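Local coordinates for packaging protein UL32 (Human herpesvirus 8 type M, PDB 6XF9) that forms a pentameric ring required for herpesviral packaging and probably helps bring newly made capsids to nuclear replication compartments, at residues A23-E28 with Q275-M280; R210-G215 with Q392-L397. One frame throughout, in Å; residues are numbered along the deposited sequence.

Interaction 1: A23-E28 with Q275-M280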
loop_
_atom_site.group_PDB
_atom_site.type_symbol
_atom_site.label_atom_id
_atom_site.label_comp_id
_atom_site.label_asym_id
_atom_site.label_seq_id
_atom_site.Cartn_x
_atom_site.Cartn_y
_atom_site.Cartn_z
ATOM N N ALA D 23 -2.950 21.939 44.536
ATOM C CA ALA D 23 -3.778 21.721 43.348
ATOM C C ALA D 23 -3.018 21.068 42.188
ATOM O O ALA D 23 -3.608 20.883 41.115
ATOM C CB ALA D 23 -4.379 23.051 42.885
ATOM N N SER D 24 -1.733 20.740 42.358
ATOM C CA SER D 24 -0.905 20.186 41.295
ATOM C C SER D 24 -0.486 18.739 41.551
ATOM O O SER D 24 0.382 18.213 40.842
ATOM C CB SER D 24 0.322 21.072 41.097
ATOM O OG SER D 24 -0.088 22.348 40.638
ATOM N N LEU D 25 -1.097 18.076 42.524
ATOM C CA LEU D 25 -0.891 16.659 42.748
ATOM C C LEU D 25 -2.030 15.901 42.075
ATOM O O LEU D 25 -3.114 16.444 41.849
ATOM C CB LEU D 25 -0.874 16.339 44.239
ATOM C CG LEU D 25 0.222 16.965 45.097
ATOM C CD1 LEU D 25 -0.171 16.907 46.589
ATOM C CD2 LEU D 25 1.566 16.349 44.871
ATOM N N LEU D 26 -1.771 14.651 41.727
ATOM C CA LEU D 26 -2.793 13.816 41.101
ATOM C C LEU D 26 -3.715 13.180 42.147
ATOM O O LEU D 26 -3.340 13.049 43.313
ATOM C CB LEU D 26 -2.121 12.742 40.256
ATOM C CG LEU D 26 -1.544 13.253 38.950
ATOM C CD1 LEU D 26 -0.669 12.193 38.368
ATOM C CD2 LEU D 26 -2.698 13.548 38.008
ATOM N N PRO D 27 -4.932 12.777 41.754
ATOM C CA PRO D 27 -5.834 12.095 42.702
ATOM C C PRO D 27 -5.278 10.752 43.172
ATOM O O PRO D 27 -4.673 10.004 42.395
ATOM C CB PRO D 27 -7.121 11.904 41.891
ATOM C CG PRO D 27 -7.076 12.931 40.824
ATOM C CD PRO D 27 -5.620 13.134 40.499
ATOM N N GLU D 28 -5.512 10.439 44.462
ATOM C CA GLU D 28 -4.928 9.234 45.062
ATOM C C GLU D 28 -5.499 7.969 44.429
ATOM O O GLU D 28 -4.750 7.072 44.016
ATOM C CB GLU D 28 -5.156 9.230 46.577
ATOM N N GLN D 275 3.910 11.017 43.225
ATOM C CA GLN D 275 4.134 11.607 41.915
ATOM C C GLN D 275 4.361 13.107 41.979
ATOM O O GLN D 275 4.514 13.734 40.928
ATOM C CB GLN D 275 2.931 11.337 41.001
ATOM C CG GLN D 275 2.843 9.948 40.419
ATOM C CD GLN D 275 1.657 9.800 39.491
ATOM O OE1 GLN D 275 1.717 10.163 38.319
ATOM N NE2 GLN D 275 0.572 9.271 40.011
ATOM N N GLY D 276 4.360 13.707 43.169
ATOM C CA GLY D 276 4.723 15.098 43.322
ATOM C C GLY D 276 3.783 16.043 42.601
ATOM O O GLY D 276 2.755 15.636 42.047
ATOM N N PRO D 277 4.106 17.338 42.610
ATOM C CA PRO D 277 3.270 18.331 41.925
ATOM C C PRO D 277 3.490 18.243 40.420
ATOM O O PRO D 277 3.770 19.242 39.752
ATOM C CB PRO D 277 3.758 19.654 42.518
ATOM C CG PRO D 277 5.191 19.397 42.854
ATOM C CD PRO D 277 5.354 17.922 43.128
ATOM N N CYS D 278 3.377 17.025 39.885
ATOM C CA CYS D 278 3.750 16.739 38.507
ATOM C C CYS D 278 2.827 17.399 37.498
ATOM O O CYS D 278 3.179 17.449 36.317
ATOM C CB CYS D 278 3.777 15.223 38.269
ATOM S SG CYS D 278 2.204 14.377 38.590
ATOM N N LEU D 279 1.674 17.920 37.924
ATOM C CA LEU D 279 0.803 18.656 37.021
ATOM C C LEU D 279 1.332 20.043 36.723
ATOM O O LEU D 279 0.623 20.836 36.093
ATOM C CB LEU D 279 -0.615 18.735 37.587
ATOM C CG LEU D 279 -1.305 17.382 37.734
ATOM C CD1 LEU D 279 -2.682 17.516 38.376
ATOM C CD2 LEU D 279 -1.426 16.706 36.382
ATOM N N MET D 280 2.539 20.361 37.200
ATOM C CA MET D 280 3.266 21.561 36.809
ATOM C C MET D 280 4.440 21.280 35.879
ATOM O O MET D 280 5.137 22.220 35.483
ATOM C CB MET D 280 3.780 22.300 38.043
ATOM C CG MET D 280 2.727 23.047 38.795
ATOM S SD MET D 280 3.401 23.528 40.378
ATOM C CE MET D 280 4.423 24.924 39.937
#

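Interaction 2: R210-G215 with Q392-L397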
loop_
_atom_site.group_PDB
_atom_site.type_symbol
_atom_site.label_atom_id
_atom_site.label_comp_id
_atom_site.label_asym_id
_atom_site.label_seq_id
_atom_site.Cartn_x
_atom_site.Cartn_y
_atom_site.Cartn_z
ATOM N N ARG D 210 23.291 40.545 26.934
ATOM C CA ARG D 210 24.693 40.321 27.262
ATOM C C ARG D 210 25.217 41.418 28.174
ATOM O O ARG D 210 25.867 41.144 29.191
ATOM C CB ARG D 210 25.531 40.270 25.994
ATOM C CG ARG D 210 26.844 39.567 26.188
ATOM C CD ARG D 210 27.785 39.889 25.048
ATOM N NE ARG D 210 27.908 41.334 24.921
ATOM C CZ ARG D 210 28.526 42.111 25.812
ATOM N NH1 ARG D 210 29.075 41.579 26.897
ATOM N NH2 ARG D 210 28.582 43.425 25.626
ATOM N N ALA D 211 24.946 42.674 27.808
ATOM C CA ALA D 211 25.362 43.817 28.609
ATOM C C ALA D 211 24.790 43.742 30.014
ATOM O O ALA D 211 25.495 44.017 30.991
ATOM C CB ALA D 211 24.921 45.107 27.925
ATOM N N THR D 212 23.540 43.305 30.145
ATOM C CA THR D 212 22.888 43.344 31.445
ATOM C C THR D 212 23.316 42.213 32.366
ATOM O O THR D 212 23.318 42.390 33.586
ATOM C CB THR D 212 21.378 43.304 31.271
ATOM O OG1 THR D 212 20.995 44.372 30.407
ATOM C CG2 THR D 212 20.690 43.486 32.596
ATOM N N PHE D 213 23.671 41.048 31.838
ATOM C CA PHE D 213 23.819 39.879 32.692
ATOM C C PHE D 213 25.201 39.272 32.684
ATOM O O PHE D 213 25.538 38.544 33.624
ATOM C CB PHE D 213 22.811 38.792 32.297
ATOM C CG PHE D 213 21.377 39.229 32.409
ATOM C CD1 PHE D 213 20.745 39.268 33.642
ATOM C CD2 PHE D 213 20.660 39.583 31.286
ATOM C CE1 PHE D 213 19.423 39.664 33.750
ATOM C CE2 PHE D 213 19.337 39.973 31.385
ATOM C CZ PHE D 213 18.718 40.016 32.616
ATOM N N CYS D 214 25.993 39.524 31.659
ATOM C CA CYS D 214 27.247 38.823 31.475
ATOM C C CYS D 214 28.410 39.622 32.060
ATOM O O CYS D 214 28.366 40.852 32.170
ATOM C CB CYS D 214 27.451 38.531 29.988
ATOM S SG CYS D 214 26.147 37.360 29.331
ATOM N N GLY D 215 29.476 38.891 32.406
ATOM C CA GLY D 215 30.682 39.435 33.011
ATOM C C GLY D 215 30.918 38.771 34.357
ATOM O O GLY D 215 29.973 38.621 35.147
ATOM N N GLN D 392 21.673 49.950 35.118
ATOM C CA GLN D 392 21.602 50.927 34.024
ATOM C C GLN D 392 21.250 50.248 32.698
ATOM O O GLN D 392 20.397 50.741 31.949
ATOM C CB GLN D 392 22.913 51.716 33.906
ATOM N N GLU D 393 21.863 49.089 32.412
ATOM C CA GLU D 393 21.553 48.340 31.198
ATOM C C GLU D 393 20.233 47.587 31.331
ATOM O O GLU D 393 19.477 47.454 30.354
ATOM C CB GLU D 393 22.690 47.364 30.881
ATOM C CG GLU D 393 23.980 48.031 30.357
ATOM C CD GLU D 393 24.973 48.396 31.456
ATOM O OE1 GLU D 393 24.659 48.204 32.655
ATOM O OE2 GLU D 393 26.073 48.894 31.117
ATOM N N TYR D 394 19.930 47.125 32.545
ATOM C CA TYR D 394 18.655 46.471 32.803
ATOM C C TYR D 394 17.482 47.378 32.460
ATOM O O TYR D 394 16.425 46.904 32.028
ATOM C CB TYR D 394 18.591 46.059 34.258
ATOM C CG TYR D 394 17.450 45.156 34.567
ATOM C CD1 TYR D 394 17.357 43.918 33.966
ATOM C CD2 TYR D 394 16.481 45.513 35.488
ATOM C CE1 TYR D 394 16.307 43.071 34.246
ATOM C CE2 TYR D 394 15.425 44.665 35.777
ATOM C CZ TYR D 394 15.345 43.446 35.143
ATOM O OH TYR D 394 14.301 42.588 35.411
ATOM N N LYS D 395 17.634 48.686 32.688
ATOM C CA LYS D 395 16.581 49.628 32.321
ATOM C C LYS D 395 16.382 49.656 30.814
ATOM O O LYS D 395 15.252 49.777 30.334
ATOM C CB LYS D 395 16.914 51.025 32.852
ATOM N N LYS D 396 17.467 49.516 30.048
ATOM C CA LYS D 396 17.321 49.472 28.598
ATOM C C LYS D 396 16.672 48.168 28.163
ATOM O O LYS D 396 15.807 48.163 27.275
ATOM C CB LYS D 396 18.680 49.632 27.917
ATOM C CG LYS D 396 19.320 51.011 28.045
ATOM C CD LYS D 396 20.621 51.100 27.223
ATOM C CE LYS D 396 21.868 50.702 28.046
ATOM N NZ LYS D 396 22.505 51.878 28.771
ATOM N N LEU D 397 17.043 47.060 28.816
ATOM C CA LEU D 397 16.422 45.774 28.525
ATOM C C LEU D 397 14.917 45.861 28.687
ATOM O O LEU D 397 14.163 45.578 27.750
ATOM C CB LEU D 397 16.956 44.714 29.488
ATOM C CG LEU D 397 16.764 43.213 29.225
ATOM C CD1 LEU D 397 17.643 42.752 28.067
ATOM C CD2 LEU D 397 16.998 42.356 30.469
#

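Interaction 1: A23-E28 with Q275-M280
The carbonyl oxygen S24 O is gripped by one conventional hydrogen bond and one weaker contact from a carbon. L279 N donates to S24 O over 3.2 Å in the plane of the carbonyl group, fairly straight at hydrogen (159°) and with a C=O...N angle of 147°. The CA-H of P277 makes a bent contact with this oxygen, P277 CA lying 3.1 Å from S24 O. Consecutive turns present the two donors: the CA-H comes from P277, the centre of an inverse gamma turn closed by a weak bond in which C278 N lies 2.6 Å from G276 O, and the N-H from the 3-10 turn 278-280 that directly follows.

Side chains add the rest of the contact. S24 OG, beside its own backbone N (chi1 -65°), is hydrogen-bonded to L20 O at the end of helix 14-22, and M280 CG lies against it at 3.4 Å from S24 OG. L25 starts away from the other segment, yet its CD2 methyl swings back, L25 CD2 lying 3.1 Å from G276 O. The CB of L26 is directed toward 275-280, and its branches part. L26 CD1 meets the end of Q275, 3.1 Å from Q275 OE1, and L26 CD1 also touches the sulphur, 3.6 Å from C278 SG. The other methyl packs on L279, whose side chain crosses it at about a right angle, with L26 CD2 3.8 Å from L279 CD2. The Q275 amide is held from elsewhere, OE1 by L286 N and NE2 by D272.

L26 also pairs through its backbone with D272, in a short, weakly bonded antiparallel pairing of 26-27 with 271-272. Helix 37-45 covers L26 and L279, while P277 rests on helices 225-235 and 89-106.

Interaction 2: R210-G215 with Q392-L397
A211, in the last turn of helix 207-213, directs its methyl group at helix 391-402, where A211 CB rests 3.9 Å from E393 CG on the aliphatic part of the glutamate, whose chain bends at chi2.

At T212 the backbones come closest, with T212 CA 5.2 Å from E393 CA, and its two branches part. T212 OG1 lies beside the backbone N, hydrogen-bonded to L208 O one turn back, and packs without bonding against the E393 peptide, 3.4 Å from E393 O. T212 CG2, anti to the backbone N, wedges between two aromatic residues: it lies at the edge of the Y394 ring, 3.6 Å from Y394 CD1, and 3.9 Å above the plane of the F213 ring, over its centre. This is helix-on-helix packing without a direct hydrogen bond between the segments; R390, just before helix 391-402, supplies polar links: its backbone bonds T212, and its NH1 bonds A211 O in the last turn and C214 O just beyond the helix.

F213 then reaches back towards helix 391-402. F213 CE2 meets L397 CD2 at 3.5 Å, the two side chains crossing at about a right angle, and helix 71-83 adds F81 to the same apolar cluster.

Overall arrangement
Interactions 1 and 2 lie on opposite sides of the chain's centre, their centres about 16 and 24 Å from the centre of the chain and about 37 Å from each other, with nearest atoms about 21 Å apart. They do not touch, but their segments alternate along the sequence, so the chain passes from 23-28 to 210-215, back to 275-280 and out again to 392-397. Interaction 1 does not touch a zinc site, but the side chain of C278 is about 12 Å from that of C296, which binds zinc with C299, H366 and C373. Interaction 2 lies away from the zinc sites. Neither is touched by another subunit of the pentamer; both are packing within one subunit.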